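PDB 3ZH9: DNA polymerase III subunit delta, which probably acts as the wrench of the clamp-loading complex, opening the beta sliding clamp so that it can be loaded onto primed DNA. Local coordinates for residues L146-L158 and A171-I185. Numbering follows the deposited sequence.
With SO4 (sulfate ion), chain B.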
loop_
_atom_site.group_PDB
_atom_site.type_symbol
_atom_site.label_atom_id
_atom_site.label_comp_id
_atom_site.label_asym_id
_atom_site.label_seq_id
_atom_site.Cartn_x
_atom_site.Cartn_y
_atom_site.Cartn_z
ATOM N N LEU A 146 4.022 2.849 -6.539
ATOM C CA LEU A 146 5.319 3.285 -7.010
ATOM C C LEU A 146 6.206 2.098 -7.333
ATOM O O LEU A 146 6.043 1.004 -6.780
ATOM C CB LEU A 146 6.004 4.172 -5.960
ATOM C CG LEU A 146 5.177 5.331 -5.420
ATOM C CD1 LEU A 146 5.976 6.092 -4.380
ATOM C CD2 LEU A 146 4.707 6.262 -6.560
ATOM N N ASN A 147 7.127 2.318 -8.260
ATOM C CA ASN A 147 8.189 1.365 -8.493
ATOM C C ASN A 147 9.339 1.712 -7.568
ATOM O O ASN A 147 9.277 2.694 -6.811
ATOM C CB ASN A 147 8.640 1.382 -9.955
ATOM C CG ASN A 147 9.098 2.757 -10.417
ATOM O OD1 ASN A 147 9.625 3.552 -9.637
ATOM N ND2 ASN A 147 8.899 3.041 -11.699
ATOM N N ALA A 148 10.388 0.910 -7.642
ATOM C CA ALA A 148 11.546 1.061 -6.772
ATOM C C ALA A 148 12.063 2.501 -6.752
ATOM O O ALA A 148 12.236 3.089 -5.686
ATOM C CB ALA A 148 12.653 0.094 -7.202
ATOM N N LYS A 149 12.308 3.068 -7.931
ATOM C CA LYS A 149 12.905 4.400 -8.012
ATOM C C LYS A 149 11.974 5.469 -7.454
ATOM O O LYS A 149 12.410 6.361 -6.730
ATOM C CB LYS A 149 13.290 4.739 -9.451
ATOM C CG LYS A 149 13.826 6.151 -9.624
ATOM N N GLU A 150 10.693 5.375 -7.798
ATOM C CA GLU A 150 9.699 6.329 -7.308
ATOM C C GLU A 150 9.602 6.243 -5.791
ATOM O O GLU A 150 9.394 7.249 -5.113
ATOM C CB GLU A 150 8.331 6.056 -7.941
ATOM C CG GLU A 150 8.272 6.353 -9.434
ATOM C CD GLU A 150 7.046 5.761 -10.116
ATOM O OE1 GLU A 150 6.611 4.655 -9.729
ATOM O OE2 GLU A 150 6.525 6.402 -11.051
ATOM N N THR A 151 9.762 5.028 -5.269
ATOM C CA THR A 151 9.647 4.794 -3.843
ATOM C C THR A 151 10.777 5.496 -3.088
ATOM O O THR A 151 10.560 6.042 -2.013
ATOM C CB THR A 151 9.582 3.282 -3.511
ATOM O OG1 THR A 151 8.462 2.705 -4.188
ATOM C CG2 THR A 151 9.393 3.072 -2.022
ATOM N N THR A 152 11.972 5.508 -3.670
ATOM C CA THR A 152 13.081 6.274 -3.109
ATOM C C THR A 152 12.807 7.789 -3.052
ATOM O O THR A 152 13.012 8.425 -2.021
ATOM C CB THR A 152 14.389 5.998 -3.870
ATOM O OG1 THR A 152 14.705 4.610 -3.751
ATOM C CG2 THR A 152 15.537 6.812 -3.281
ATOM N N ASP A 153 12.345 8.371 -4.148
ATOM C CA ASP A 153 12.002 9.801 -4.139
ATOM C C ASP A 153 10.906 10.103 -3.117
ATOM O O ASP A 153 10.966 11.091 -2.392
ATOM C CB ASP A 153 11.570 10.296 -5.532
ATOM C CG ASP A 153 12.677 10.189 -6.562
ATOM O OD1 ASP A 153 13.837 9.926 -6.175
ATOM O OD2 ASP A 153 12.385 10.378 -7.765
ATOM N N PHE A 154 9.889 9.256 -3.064
ATOM C CA PHE A 154 8.857 9.426 -2.058
ATOM C C PHE A 154 9.444 9.494 -0.644
ATOM O O PHE A 154 9.053 10.337 0.157
ATOM C CB PHE A 154 7.845 8.296 -2.147
ATOM C CG PHE A 154 6.956 8.194 -0.949
ATOM C CD1 PHE A 154 5.768 8.891 -0.895
ATOM C CD2 PHE A 154 7.308 7.382 0.126
ATOM C CE1 PHE A 154 4.943 8.796 0.213
ATOM C CE2 PHE A 154 6.490 7.280 1.231
ATOM C CZ PHE A 154 5.301 7.992 1.273
ATOM N N THR A 155 10.371 8.586 -0.348
ATOM C CA THR A 155 11.045 8.531 0.957
ATOM C C THR A 155 11.850 9.804 1.235
ATOM O O THR A 155 11.798 10.367 2.324
ATOM C CB THR A 155 11.988 7.317 1.026
ATOM O OG1 THR A 155 11.258 6.130 0.697
ATOM C CG2 THR A 155 12.596 7.151 2.425
ATOM N N VAL A 156 12.591 10.260 0.231
ATOM C CA VAL A 156 13.364 11.480 0.366
ATOM C C VAL A 156 12.469 12.683 0.649
ATOM O O VAL A 156 12.763 13.504 1.529
ATOM C CB VAL A 156 14.233 11.718 -0.884
ATOM C CG1 VAL A 156 14.780 13.163 -0.915
ATOM C CG2 VAL A 156 15.375 10.700 -0.925
ATOM N N ASN A 157 11.367 12.780 -0.087
ATOM C CA ASN A 157 10.454 13.895 0.090
ATOM C C ASN A 157 9.714 13.781 1.403
ATOM O O ASN A 157 9.351 14.779 1.994
ATOM C CB ASN A 157 9.457 13.974 -1.063
ATOM C CG ASN A 157 10.088 14.482 -2.334
ATOM O OD1 ASN A 157 10.929 15.384 -2.302
ATOM N ND2 ASN A 157 9.695 13.901 -3.469
ATOM N N LEU A 158 9.480 12.555 1.850
ATOM C CA LEU A 158 8.764 12.349 3.095
ATOM C C LEU A 158 9.543 12.957 4.271
ATOM O O LEU A 158 8.965 13.640 5.110
ATOM C CB LEU A 158 8.492 10.863 3.326
ATOM C CG LEU A 158 7.683 10.585 4.586
ATOM C CD1 LEU A 158 6.406 11.382 4.544
ATOM C CD2 LEU A 158 7.391 9.088 4.753
ATOM N N ALA A 171 18.073 6.340 1.970
ATOM C CA ALA A 171 16.692 6.143 1.554
ATOM C C ALA A 171 16.489 4.825 0.807
ATOM O O ALA A 171 15.513 4.110 1.033
ATOM C CB ALA A 171 16.235 7.321 0.672
ATOM N N GLU A 172 17.405 4.519 -0.101
ATOM C CA GLU A 172 17.340 3.278 -0.846
ATOM C C GLU A 172 17.463 2.093 0.095
ATOM O O GLU A 172 16.811 1.071 -0.086
ATOM C CB GLU A 172 18.455 3.228 -1.896
ATOM C CG GLU A 172 18.152 4.086 -3.122
ATOM C CD GLU A 172 19.323 4.189 -4.083
ATOM O OE1 GLU A 172 20.473 3.974 -3.640
ATOM O OE2 GLU A 172 19.087 4.488 -5.279
ATOM N N HIS A 173 18.320 2.225 1.091
ATOM C CA HIS A 173 18.500 1.134 2.036
ATOM C C HIS A 173 17.246 0.922 2.885
ATOM O O HIS A 173 16.843 -0.208 3.156
ATOM C CB HIS A 173 19.699 1.375 2.935
ATOM C CG HIS A 173 20.136 0.143 3.661
ATOM N ND1 HIS A 173 20.106 0.036 5.033
ATOM C CD2 HIS A 173 20.566 -1.053 3.195
ATOM C CE1 HIS A 173 20.526 -1.171 5.387
ATOM N NE2 HIS A 173 20.812 -1.847 4.291
ATOM N N LEU A 174 16.621 2.020 3.282
ATOM C CA LEU A 174 15.390 1.959 4.053
ATOM C C LEU A 174 14.314 1.225 3.259
ATOM O O LEU A 174 13.653 0.319 3.762
ATOM C CB LEU A 174 14.915 3.379 4.412
ATOM C CG LEU A 174 13.523 3.383 5.067
ATOM C CD1 LEU A 174 13.509 2.440 6.255
ATOM C CD2 LEU A 174 13.156 4.775 5.508
ATOM N N VAL A 175 14.149 1.630 2.009
ATOM C CA VAL A 175 13.179 1.007 1.119
ATOM C C VAL A 175 13.436 -0.498 0.947
ATOM O O VAL A 175 12.511 -1.302 0.938
ATOM C CB VAL A 175 13.168 1.734 -0.247
ATOM C CG1 VAL A 175 12.413 0.918 -1.332
ATOM C CG2 VAL A 175 12.581 3.119 -0.083
ATOM N N LEU A 176 14.698 -0.877 0.827
ATOM C CA LEU A 176 15.071 -2.291 0.778
ATOM C C LEU A 176 14.634 -3.050 2.044
ATOM O O LEU A 176 14.098 -4.158 1.968
ATOM C CB LEU A 176 16.593 -2.416 0.625
ATOM C CG LEU A 176 17.190 -3.823 0.782
ATOM C CD1 LEU A 176 17.019 -4.610 -0.500
ATOM C CD2 LEU A 176 18.664 -3.758 1.153
ATOM N N LEU A 177 14.893 -2.450 3.204
ATOM C CA LEU A 177 14.687 -3.111 4.485
ATOM C C LEU A 177 13.218 -3.420 4.736
ATOM O O LEU A 177 12.882 -4.430 5.343
ATOM C CB LEU A 177 15.228 -2.247 5.634
ATOM C CG LEU A 177 16.750 -2.174 5.803
ATOM C CD1 LEU A 177 17.109 -1.098 6.825
ATOM C CD2 LEU A 177 17.339 -3.522 6.197
ATOM N N VAL A 178 12.336 -2.540 4.280
ATOM C CA VAL A 178 10.928 -2.732 4.575
ATOM C C VAL A 178 10.202 -3.264 3.355
ATOM O O VAL A 178 8.966 -3.271 3.310
ATOM C CB VAL A 178 10.264 -1.447 5.119
ATOM C CG1 VAL A 178 10.988 -1.004 6.404
ATOM C CG2 VAL A 178 10.263 -0.346 4.067
ATOM N N ASN A 179 10.984 -3.726 2.382
ATOM C CA ASN A 179 10.430 -4.336 1.173
ATOM C C ASN A 179 9.485 -3.405 0.433
ATOM O O ASN A 179 8.489 -3.859 -0.130
ATOM C CB ASN A 179 9.678 -5.630 1.507
ATOM C CG ASN A 179 9.804 -6.687 0.404
ATOM O OD1 ASN A 179 10.824 -6.768 -0.275
ATOM N ND2 ASN A 179 8.762 -7.491 0.225
ATOM N N GLY A 180 9.768 -2.104 0.458
ATOM C CA GLY A 180 9.006 -1.167 -0.348
ATOM C C GLY A 180 7.629 -0.726 0.148
ATOM O O GLY A 180 7.026 0.152 -0.455
ATOM N N HIS A 181 7.115 -1.311 1.225
ATOM C CA HIS A 181 5.797 -0.894 1.742
ATOM C C HIS A 181 5.786 0.575 2.182
ATOM O O HIS A 181 6.592 0.974 3.038
ATOM C CB HIS A 181 5.391 -1.770 2.922
ATOM C CG HIS A 181 5.157 -3.198 2.556
ATOM N ND1 HIS A 181 3.967 -3.643 2.022
ATOM C CD2 HIS A 181 5.966 -4.283 2.634
ATOM C CE1 HIS A 181 4.049 -4.943 1.791
ATOM N NE2 HIS A 181 5.250 -5.356 2.157
ATOM N N LEU A 182 4.882 1.374 1.613
ATOM C CA LEU A 182 4.854 2.808 1.916
ATOM C C LEU A 182 4.480 3.054 3.366
ATOM O O LEU A 182 5.030 3.941 4.005
ATOM C CB LEU A 182 3.919 3.590 0.978
ATOM C CG LEU A 182 4.340 3.656 -0.502
ATOM C CD1 LEU A 182 3.554 4.726 -1.294
ATOM C CD2 LEU A 182 5.844 3.877 -0.648
ATOM N N SER A 183 3.555 2.256 3.883
ATOM C CA SER A 183 3.140 2.378 5.277
ATOM C C SER A 183 4.323 2.149 6.236
ATOM O O SER A 183 4.433 2.799 7.275
ATOM C CB SER A 183 2.016 1.382 5.579
ATOM O OG SER A 183 2.503 0.050 5.554
ATOM N N SER A 184 5.204 1.225 5.867
ATOM C CA SER A 184 6.396 0.926 6.648
ATOM C C SER A 184 7.433 2.030 6.505
ATOM O O SER A 184 8.075 2.419 7.480
ATOM C CB SER A 184 6.994 -0.415 6.226
ATOM O OG SER A 184 6.028 -1.439 6.346
ATOM N N ILE A 185 7.593 2.543 5.292
ATOM C CA ILE A 185 8.500 3.660 5.082
ATOM C C ILE A 185 8.047 4.879 5.899
ATOM O O ILE A 185 8.861 5.554 6.509
ATOM C CB ILE A 185 8.600 4.040 3.593
ATOM C CG1 ILE A 185 9.291 2.934 2.800
ATOM C CG2 ILE A 185 9.374 5.335 3.423
ATOM C CD1 ILE A 185 8.918 2.930 1.325
HETATM S S SO4 B . 1.288 -0.800 2.233
HETATM O O1 SO4 B . 1.693 0.582 1.975
HETATM O O2 SO4 B . 1.980 -1.680 1.289
HETATM O O3 SO4 B . -0.164 -0.905 2.062
HETATM O O4 SO4 B . 1.638 -1.214 3.591
HETATM O O HOH W 1 6.352 1.281 -3.126
HETATM O O HOH W 2 16.417 4.086 -6.309
#
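Leu182 CD2 approaches the Phe154 ring obliquely and off-centre, 4.3 Å from the centroid and 30° off the ring normal, a CH-pi contact, while Ile185 CG2 meets the edge of the same ring at CE2, near its plane. Phe3 of helix 2-10 also meets this ring. The imidazole of His181 presents its ND1 edge to the sulfate, donating to O2 at 2.9 Å; the ion probably comes from the crystallisation liquor.

Thr155 is a knob in the hole formed by Ala171, Leu174, Val175 and Ile185. Its CG2, anti to the backbone N, reaches Leu174 CD2 (3.9 Å), whereas OG1 turns back to donate to Thr151 O (2.8 Å), tilted 29° from the carbonyl plane and on the opposite face from Thr155 N. A serine here would probably keep that bond but leave a gap beside Ala171 and Leu174 where the methyl had packed.

Thr151 divides its branches likewise: CG2 presses on Ile185 CD1 at 3.4 Å, tighter than usual carbon contact, and OG1 donates to Asn147 O from above the carbonyl plane. A water donates to both Thr151 OG1 and Gly180 O, bridging the segments, which no direct hydrogen bond joins.

Helices 148-158 and 171-177 cross at 115° with axes 9.0 Å apart. The capping box of Asn147 and Glu150 starts the first; a Schellman motif ends the second, and the chain turns into helix 182-185, an arrangement consistent with the small helical domain that follows the P-loop NTPase-like domain in clamp-loader subunits.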